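Local coordinates for putative exported protein (Bacteroides fragilis NCTC 9343, PDB 3IEE) that is of unknown function but is probably exported as a lipoprotein and folds into a bundle of long helices without any strand, at residues Phe101-Glu106 with Tyr134-Gln139; Leu115-Leu118 with Thr124-Lys127; Ala158-Leu163 with Gln171-Arg176. All blocks are in the same frame, centred on the assembly; numbering follows the deposited sequence. Where two conformers were deposited one is given.

Overall arrangement
Helix 123-162 takes part in all three contacts, so together they follow one long helix past two different partners. Contacts 1 and 2 both set it against helix 87-119, with centres 18 Å apart; contact 2 lies next to the turn that joins the two helices, contact 1 further into the pair. Contact 3, at the other end of helix 123-162 and across the chain's centre, pairs it with helix 169-189. Contact 1 is partly buried and almost wholly aliphatic, contact 2 is partly buried and adds an aromatic face, and contact 3, at the surface, combines a salt bridge, a bridging water and apolar packing.

Contact 1 (Phe101-Glu106 with Tyr134-Gln139); sequences FQARTE and YQLSTQ. With EDO (1,2-ethanediol), chain C.
Leu136 and Ala103 face each other where helices 87-119 and 123-162 run side by side in nearly opposite directions, and the leucine provides the largest share of the contact. Its CA lies 5.8 Å from the CA of Ala103, a close approach made possible by the small alanine, and the axes of the two short segments come within 9.2 Å at 152° between their N-to-C directions. The CB bond of Leu136 points toward the other helix. With CG turned away from its own carbonyl carbon (chi1 -72°), the side chain continues across the gap and forks at CG, so that its two methyls land on residues one helical turn apart. CD1 rests against the CB methylene of Glu106 at 3.8 Å. CD2 meets the methyl of Ala103, with 3.9 Å between CD2 and Ala103 CB, and also comes near the carbonyl oxygen of that residue. The fork thus spans one turn on the facing side of helix 87-119, and Glu106 contributes its aliphatic root rather than its carboxylate. Gln139, a turn on from Leu136, adds a looser touch: its NE2 lies 4.3 Å from Ala103 CB. No hydrogen bond links the two segments; their contact is van der Waals packing, mainly of aliphatic groups. On the far flank of helix 123-162 an ethanediol, probably from the crystallisation liquor, gives a hydrogen bond from its O2 to Ser137 O at 2.8 Å; a second bond joins it to Asn47 OD1. Phe107 and Asn110 of helix 87-119 also touch Leu136, and Met140 packs on Ala103, extending the seam. Helix 43-56 lies along another side of helix 123-162, where Val46 meets Ser137 and Leu50 meets Tyr134, so the contact sits within a group of three helices.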
loop_
_atom_site.group_PDB
_atom_site.type_symbol
_atom_site.label_atom_id
_atom_site.label_comp_id
_atom_site.label_asym_id
_atom_site.label_seq_id
_atom_site.Cartn_x
_atom_site.Cartn_y
_atom_site.Cartn_z
ATOM N N PHE A 101 6.472 6.693 11.554
ATOM C CA PHE A 101 7.832 7.220 11.528
ATOM C C PHE A 101 8.596 6.684 12.751
ATOM O O PHE A 101 9.766 6.334 12.639
ATOM C CB PHE A 101 7.865 8.752 11.460
ATOM C CG PHE A 101 7.437 9.327 10.114
ATOM C CD1 PHE A 101 8.047 8.940 8.928
ATOM C CD2 PHE A 101 6.476 10.323 10.057
ATOM C CE1 PHE A 101 7.635 9.505 7.692
ATOM C CE2 PHE A 101 6.072 10.863 8.863
ATOM C CZ PHE A 101 6.643 10.462 7.669
ATOM N N GLN A 102 7.902 6.541 13.873
ATOM C CA GLN A 102 8.525 6.029 15.123
ATOM C C GLN A 102 8.886 4.546 14.976
ATOM O O GLN A 102 10.004 4.151 15.311
ATOM C CB GLN A 102 7.618 6.247 16.345
ATOM C CG GLN A 102 7.625 7.707 16.874
ATOM C CD GLN A 102 6.775 7.958 18.144
ATOM O OE1 GLN A 102 6.392 7.023 18.848
ATOM N NE2 GLN A 102 6.478 9.235 18.415
ATOM N N ALA A 103 7.952 3.741 14.450
ATOM C CA ALA A 103 8.208 2.314 14.246
ATOM C C ALA A 103 9.350 2.083 13.276
ATOM O O ALA A 103 10.186 1.192 13.496
ATOM C CB ALA A 103 6.947 1.553 13.829
ATOM N N ARG A 104 9.432 2.920 12.241
ATOM C CA ARG A 104 10.457 2.796 11.226
ATOM C C ARG A 104 11.841 3.156 11.792
ATOM O O ARG A 104 12.808 2.439 11.537
ATOM C CB ARG A 104 10.080 3.680 10.042
ATOM C CG ARG A 104 11.005 3.601 8.874
ATOM C CD ARG A 104 10.426 4.375 7.693
ATOM N NE ARG A 104 11.339 4.326 6.545
ATOM C CZ ARG A 104 12.387 5.113 6.408
ATOM N NH1 ARG A 104 12.635 6.038 7.312
ATOM N NH2 ARG A 104 13.159 4.998 5.346
ATOM N N THR A 105 11.903 4.250 12.560
ATOM C CA THR A 105 13.111 4.657 13.295
ATOM C C THR A 105 13.656 3.530 14.136
ATOM O O THR A 105 14.844 3.173 14.029
ATOM C CB THR A 105 12.831 5.880 14.186
ATOM O OG1 THR A 105 12.398 6.950 13.345
ATOM C CG2 THR A 105 14.123 6.273 14.953
ATOM N N GLU A 106 12.763 2.918 14.903
ATOM C CA GLU A 106 13.100 1.817 15.804
ATOM C C GLU A 106 13.594 0.601 15.011
ATOM O O GLU A 106 14.593 -0.030 15.351
ATOM C CB GLU A 106 11.864 1.405 16.589
ATOM C CG GLU A 106 11.440 2.378 17.665
ATOM C CD GLU A 106 10.664 1.661 18.754
ATOM O OE1 GLU A 106 11.326 0.955 19.571
ATOM O OE2 GLU A 106 9.420 1.799 18.766
ATOM N N TYR A 134 10.215 -8.199 13.445
ATOM C CA TYR A 134 9.082 -8.758 12.718
ATOM C C TYR A 134 7.802 -8.009 13.100
ATOM O O TYR A 134 6.998 -7.671 12.229
ATOM C CB TYR A 134 8.874 -10.245 12.960
ATOM C CG TYR A 134 9.900 -11.174 12.348
ATOM C CD1 TYR A 134 10.192 -11.152 10.971
ATOM C CD2 TYR A 134 10.521 -12.130 13.151
ATOM C CE1 TYR A 134 11.129 -12.026 10.426
ATOM C CE2 TYR A 134 11.462 -13.019 12.623
ATOM C CZ TYR A 134 11.752 -12.965 11.267
ATOM O OH TYR A 134 12.667 -13.897 10.797
ATOM N N GLN A 135 7.620 -7.750 14.391
ATOM C CA GLN A 135 6.449 -7.010 14.874
ATOM C C GLN A 135 6.395 -5.544 14.403
ATOM O O GLN A 135 5.326 -5.051 14.065
ATOM C CB GLN A 135 6.367 -7.065 16.409
ATOM C CG GLN A 135 5.090 -6.423 16.988
ATOM C CD GLN A 135 3.824 -7.104 16.473
ATOM O OE1 GLN A 135 3.763 -8.328 16.415
ATOM N NE2 GLN A 135 2.830 -6.314 16.069
ATOM N N LEU A 136 7.532 -4.854 14.411
ATOM C CA LEU A 136 7.611 -3.475 13.888
ATOM C C LEU A 136 7.286 -3.433 12.409
ATOM O O LEU A 136 6.593 -2.495 11.945
ATOM C CB LEU A 136 9.006 -2.850 14.148
ATOM C CG LEU A 136 9.289 -2.476 15.614
ATOM C CD1 LEU A 136 10.712 -2.118 15.838
ATOM C CD2 LEU A 136 8.367 -1.285 16.023
ATOM N N SER A 137 7.748 -4.413 11.641
ATOM C CA SER A 137 7.405 -4.497 10.226
ATOM C C SER A 137 5.891 -4.580 10.003
ATOM O O SER A 137 5.309 -3.899 9.129
ATOM C CB SER A 137 8.037 -5.729 9.622
ATOM O OG SER A 137 7.612 -5.834 8.289
ATOM N N THR A 138 5.238 -5.434 10.772
ATOM C CA THR A 138 3.786 -5.555 10.697
ATOM C C THR A 138 3.073 -4.217 11.064
ATOM O O THR A 138 2.149 -3.800 10.365
ATOM C CB THR A 138 3.318 -6.768 11.582
ATOM O OG1 THR A 138 3.535 -7.973 10.818
ATOM C CG2 THR A 138 1.820 -6.620 11.989
ATOM N N GLN A 139 3.566 -3.551 12.115
ATOM C CA GLN A 139 3.043 -2.271 12.570
ATOM C C GLN A 139 3.182 -1.220 11.486
ATOM O O GLN A 139 2.223 -0.501 11.260
ATOM C CB GLN A 139 3.738 -1.776 13.817
ATOM C CG GLN A 139 3.313 -2.567 15.019
ATOM C CD GLN A 139 4.143 -2.242 16.247
ATOM O OE1 GLN A 139 4.342 -3.100 17.107
ATOM N NE2 GLN A 139 4.611 -1.007 16.345
HETATM C C1 EDO C . 7.064 -5.481 4.857
HETATM O O1 EDO C . 6.617 -6.661 4.146
HETATM C C2 EDO C . 6.037 -5.076 5.918
HETATM O O2 EDO C . 6.441 -3.873 6.599
#

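Contact 2 (Leu115-Leu118 with Thr124-Lys127); sequences LSYL and TNAK
Tyr117 and Ala126 bring their CA atoms to 5.5 Å, close to where helix 87-119 ends and helix 123-162 begins. The motif is an antiparallel alpha-alpha hairpin with a very short connection, and this contact packs its two arms together right beside the turn. Tyr117 supplies the larger surface. Its CB bond points toward the opposite helix, and chi1 of -81° sets the ring anti to the carbonyl carbon, extending it across the pair of helices next to the turn so that one face is presented to Asn125. The flank of the same side chain is used as well: Tyr117 CB lies 4.1 Å from Ala126 CB, an apolar touch. Leu118 completes the apolar part. Although its CB bond does not aim at helix 123-162, the CD2 branch swings across and reaches Ala126 CB at 3.7 Å, so the alanine methyl is touched by both Tyr117 and Leu118. Leu118 also touches Lys56 of helix 43-56, tying the end of the hairpin to a third helix. The amide of Asn125 has its hydrogen-bond partner outside the ring contact: ND2 is bonded to Asp122 OD2 in the connection, which helps to fix the amide. That amide leans over the phenol end of the ring, its CG 4.0 Å from Tyr117 CZ, and the two planes are inclined by 27° rather than stacked parallel. What remains for the ring centre is the methylene, probably made a slightly better CH donor by the adjoining amide. Asn125 CB stands 3.5 Å from the centroid of the Tyr117 ring and just 3° off its normal, a CH-pi contact in which all six ring carbons are almost equally distant from that one atom.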
loop_
_atom_site.group_PDB
_atom_site.type_symbol
_atom_site.label_atom_id
_atom_site.label_comp_id
_atom_site.label_asym_id
_atom_site.label_seq_id
_atom_site.Cartn_x
_atom_site.Cartn_y
_atom_site.Cartn_z
ATOM N N LEU A 115 23.070 -6.500 14.921
ATOM C CA LEU A 115 24.354 -6.870 14.346
ATOM C C LEU A 115 25.413 -6.843 15.449
ATOM O O LEU A 115 26.321 -7.679 15.466
ATOM C CB LEU A 115 24.709 -5.926 13.194
ATOM C CG LEU A 115 23.838 -6.104 11.928
ATOM C CD1 LEU A 115 24.223 -5.126 10.855
ATOM C CD2 LEU A 115 23.917 -7.522 11.415
ATOM N N SER A 116 25.291 -5.907 16.386
ATOM C CA SER A 116 26.264 -5.828 17.480
ATOM C C SER A 116 26.107 -6.966 18.498
ATOM O O SER A 116 27.109 -7.478 19.016
ATOM C CB SER A 116 26.200 -4.468 18.150
ATOM O OG SER A 116 26.354 -3.444 17.174
ATOM N N TYR A 117 24.874 -7.369 18.792
ATOM C CA TYR A 117 24.653 -8.583 19.613
ATOM C C TYR A 117 25.310 -9.809 18.949
ATOM O O TYR A 117 25.974 -10.601 19.619
ATOM C CB TYR A 117 23.157 -8.878 19.803
ATOM C CG TYR A 117 22.468 -8.086 20.886
ATOM C CD1 TYR A 117 23.097 -7.857 22.105
ATOM C CD2 TYR A 117 21.176 -7.577 20.696
ATOM C CE1 TYR A 117 22.483 -7.129 23.099
ATOM C CE2 TYR A 117 20.544 -6.842 21.692
ATOM C CZ TYR A 117 21.209 -6.627 22.894
ATOM O OH TYR A 117 20.622 -5.919 23.916
ATOM N N LEU A 118 25.100 -9.977 17.639
ATOM C CA LEU A 118 25.747 -11.076 16.888
ATOM C C LEU A 118 27.274 -11.020 16.936
ATOM O O LEU A 118 27.939 -12.067 17.133
ATOM C CB LEU A 118 25.308 -11.061 15.428
ATOM C CG LEU A 118 23.898 -11.543 15.121
ATOM C CD1 LEU A 118 23.606 -11.448 13.590
ATOM C CD2 LEU A 118 23.621 -12.938 15.660
ATOM N N THR A 124 20.952 -15.079 21.930
ATOM C CA THR A 124 19.732 -15.004 22.720
ATOM C C THR A 124 19.069 -13.636 22.580
ATOM O O THR A 124 17.883 -13.560 22.294
ATOM C CB THR A 124 20.025 -15.311 24.218
ATOM O OG1 THR A 124 20.556 -16.638 24.328
ATOM C CG2 THR A 124 18.755 -15.192 25.060
ATOM N N ASN A 125 19.847 -12.573 22.778
ATOM C CA ASN A 125 19.375 -11.202 22.579
ATOM C C ASN A 125 19.175 -10.831 21.116
ATOM O O ASN A 125 18.230 -10.084 20.797
ATOM C CB ASN A 125 20.319 -10.197 23.222
ATOM C CG ASN A 125 20.010 -9.995 24.664
ATOM O OD1 ASN A 125 18.827 -9.916 25.034
ATOM N ND2 ASN A 125 21.037 -9.917 25.504
ATOM N N ALA A 126 20.041 -11.332 20.238
ATOM C CA ALA A 126 19.816 -11.132 18.806
ATOM C C ALA A 126 18.429 -11.680 18.386
ATOM O O ALA A 126 17.669 -10.987 17.662
ATOM C CB ALA A 126 20.929 -11.770 17.974
ATOM N N LYS A 127 18.096 -12.915 18.808
ATOM C CA LYS A 127 16.804 -13.520 18.392
ATOM C C LYS A 127 15.650 -12.662 18.870
ATOM O O LYS A 127 14.692 -12.445 18.135
ATOM C CB LYS A 127 16.640 -14.970 18.903
ATOM C CG LYS A 127 15.151 -15.452 19.027
#

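Contact 3 (Ala158-Leu163 with Gln171-Arg176); sequences AELVLL and QIMSVR. With EDO (1,2-ethanediol), chain B.
Glu159 and Arg176 meet through two differently shaped chains: the glutamate runs extended beyond CG toward the other helix, while the arginine bends at chi3 (65°), which turns the NE edge of its guanidinium to the carboxylate. The result is a salt bridge with Arg176 NE donating to Glu159 OE2 at 2.9 Å, fairly straight at 161°. The acceptor lies in the guanidinium plane, but the donor comes from above the carboxylate plane, the two groups standing almost perpendicular at 87°. An ethanediol, probably from the crystallisation liquor, closes the edge: its O2 donates to Glu159 OE2 at 2.6 Å and accepts from Arg176 NH2 at 2.9 Å, while its O1 lies over a guanidinium face. The other carboxylate oxygen, Glu159 OE1, takes a bond of 2.5 Å from a water, and this water also donates to Met173 O, so the acid is linked to the backbone of the partner helix as well. Both oxygens are thus gripped, which probably limits the carboxylate's rotation in this crystal.

Beside this polar side lies selenomethionine Met173, whose chain runs antiparallel alongside that of Glu159, its CG 3.4 Å from Glu159 OE1. The Met173 and Leu160 side chains lie roughly perpendicular, with Met173 SE 3.7 Å from Leu160 CD2. Leu163, the first residue to leave helical geometry, turns CD1 into the gap; this methyl is pressed to 3.5 Å from Met173 CG, tighter than usual, and also touches Ile172 CG2. Ile27 of helix 17-40 packs on both Ala158 and Arg176, and helix 224-247 covers Val175. The arrangement is that of an antiparallel alpha-alpha hairpin in an all-helical bundle, its arms held together near the loop by apolar side chains and a surface salt bridge, here joining the DUF6845 and DUF3829-like regions.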
loop_
_atom_site.group_PDB
_atom_site.type_symbol
_atom_site.label_atom_id
_atom_site.label_comp_id
_atom_site.label_asym_id
_atom_site.label_seq_id
_atom_site.Cartn_x
_atom_site.Cartn_y
_atom_site.Cartn_z
ATOM N N ALA A 158 -14.274 13.754 -2.909
ATOM C CA ALA A 158 -13.488 14.767 -3.635
ATOM C C ALA A 158 -13.571 14.495 -5.150
ATOM O O ALA A 158 -13.748 15.438 -5.976
ATOM C CB ALA A 158 -12.054 14.767 -3.137
ATOM N N GLU A 159 -13.466 13.216 -5.512
ATOM C CA GLU A 159 -13.661 12.817 -6.933
ATOM C C GLU A 159 -14.993 13.224 -7.514
ATOM O O GLU A 159 -15.087 13.671 -8.660
ATOM C CB GLU A 159 -13.405 11.306 -7.143
ATOM C CG GLU A 159 -12.017 10.857 -6.865
ATOM C CD GLU A 159 -11.852 9.338 -6.794
ATOM O OE1 GLU A 159 -12.859 8.647 -6.965
ATOM O OE2 GLU A 159 -10.710 8.860 -6.513
ATOM N N LEU A 160 -16.052 13.035 -6.758
ATOM C CA LEU A 160 -17.386 13.376 -7.205
ATOM C C LEU A 160 -17.456 14.867 -7.518
ATOM O O LEU A 160 -18.085 15.273 -8.505
ATOM C CB LEU A 160 -18.407 13.019 -6.134
ATOM C CG LEU A 160 -18.693 11.543 -5.945
ATOM C CD1 LEU A 160 -19.399 11.319 -4.646
ATOM C CD2 LEU A 160 -19.537 11.066 -7.094
ATOM N N VAL A 161 -16.808 15.686 -6.702
ATOM C CA VAL A 161 -16.744 17.138 -6.994
ATOM C C VAL A 161 -15.963 17.468 -8.288
ATOM O O VAL A 161 -16.430 18.250 -9.157
ATOM C CB VAL A 161 -16.171 17.941 -5.749
ATOM C CG1 VAL A 161 -15.852 19.425 -6.090
ATOM C CG2 VAL A 161 -17.117 17.871 -4.571
ATOM N N LEU A 162 -14.762 16.920 -8.398
ATOM C CA LEU A 162 -13.902 17.231 -9.499
ATOM C C LEU A 162 -14.391 16.658 -10.831
ATOM O O LEU A 162 -14.027 17.180 -11.889
ATOM C CB LEU A 162 -12.482 16.792 -9.184
ATOM C CG LEU A 162 -11.797 17.513 -7.970
ATOM C CD1 LEU A 162 -10.402 16.979 -7.707
ATOM C CD2 LEU A 162 -11.767 19.007 -8.212
ATOM N N LEU A 163 -15.233 15.625 -10.790
ATOM C CA LEU A 163 -15.684 14.945 -12.006
ATOM C C LEU A 163 -17.128 15.242 -12.343
ATOM O O LEU A 163 -17.739 14.572 -13.193
ATOM C CB LEU A 163 -15.496 13.425 -11.837
ATOM C CG LEU A 163 -14.065 12.968 -11.741
ATOM C CD1 LEU A 163 -14.013 11.442 -11.272
ATOM C CD2 LEU A 163 -13.316 13.201 -13.071
ATOM N N GLN A 171 -16.929 5.551 -14.507
ATOM C CA GLN A 171 -15.862 4.692 -15.023
ATOM C C GLN A 171 -14.505 5.126 -14.433
ATOM O O GLN A 171 -13.723 4.318 -13.905
ATOM C CB GLN A 171 -15.843 4.703 -16.564
ATOM C CG GLN A 171 -17.091 4.068 -17.224
ATOM C CD GLN A 171 -18.351 4.884 -17.166
ATOM O OE1 GLN A 171 -18.320 6.074 -16.839
ATOM N NE2 GLN A 171 -19.496 4.276 -17.560
ATOM N N ILE A 172 -14.233 6.427 -14.484
ATOM C CA ILE A 172 -12.984 6.982 -13.920
ATOM C C ILE A 172 -12.833 6.609 -12.423
ATOM O O ILE A 172 -11.774 6.130 -11.967
ATOM C CB ILE A 172 -12.915 8.530 -14.139
ATOM C CG1 ILE A 172 -12.869 8.875 -15.630
ATOM C CG2 ILE A 172 -11.667 9.117 -13.426
ATOM C CD1 ILE A 172 -13.220 10.361 -15.945
HETATM N N MSE A 173 -13.903 6.805 -11.656
HETATM C CA MSE A 173 -13.905 6.492 -10.245
HETATM C C MSE A 173 -13.695 5.004 -9.955
HETATM O O MSE A 173 -12.901 4.644 -9.041
HETATM C CB MSE A 173 -15.157 7.078 -9.580
HETATM C CG MSE A 173 -15.116 8.626 -9.555
HETATM SE SE MSE A 173 -16.694 9.367 -8.680
HETATM C CE MSE A 173 -16.301 8.778 -6.871
ATOM N N SER A 174 -14.310 4.136 -10.783
ATOM C CA SER A 174 -14.121 2.707 -10.661
ATOM C C SER A 174 -12.662 2.320 -10.887
ATOM O O SER A 174 -12.147 1.482 -10.157
ATOM C CB SER A 174 -14.974 1.898 -11.654
ATOM O OG SER A 174 -14.552 2.114 -12.982
ATOM N N VAL A 175 -12.010 2.880 -11.898
ATOM C CA VAL A 175 -10.603 2.582 -12.128
ATOM C C VAL A 175 -9.741 3.011 -10.938
ATOM O O VAL A 175 -8.847 2.265 -10.482
ATOM C CB VAL A 175 -10.064 3.278 -13.425
ATOM C CG1 VAL A 175 -8.527 3.074 -13.558
ATOM C CG2 VAL A 175 -10.825 2.782 -14.696
ATOM N N ARG A 176 -9.986 4.223 -10.422
ATOM C CA ARG A 176 -9.195 4.708 -9.304
ATOM C C ARG A 176 -9.424 3.853 -8.064
ATOM O O ARG A 176 -8.499 3.502 -7.399
ATOM C CB ARG A 176 -9.491 6.188 -9.029
ATOM C CG ARG A 176 -9.186 7.100 -10.210
ATOM C CD ARG A 176 -9.696 8.536 -10.001
ATOM N NE ARG A 176 -8.997 9.242 -8.884
ATOM C CZ ARG A 176 -7.890 9.988 -8.995
ATOM N NH1 ARG A 176 -7.280 10.133 -10.141
ATOM N NH2 ARG A 176 -7.375 10.608 -7.934
HETATM C C1 EDO B . -7.550 7.650 -5.492
HETATM O O1 EDO B . -6.904 7.889 -6.735
HETATM C C2 EDO B . -7.807 8.956 -4.738
HETATM O O2 EDO B . -8.599 9.933 -5.436
HETATM O O HOH W 1 -13.045 6.124 -6.736
#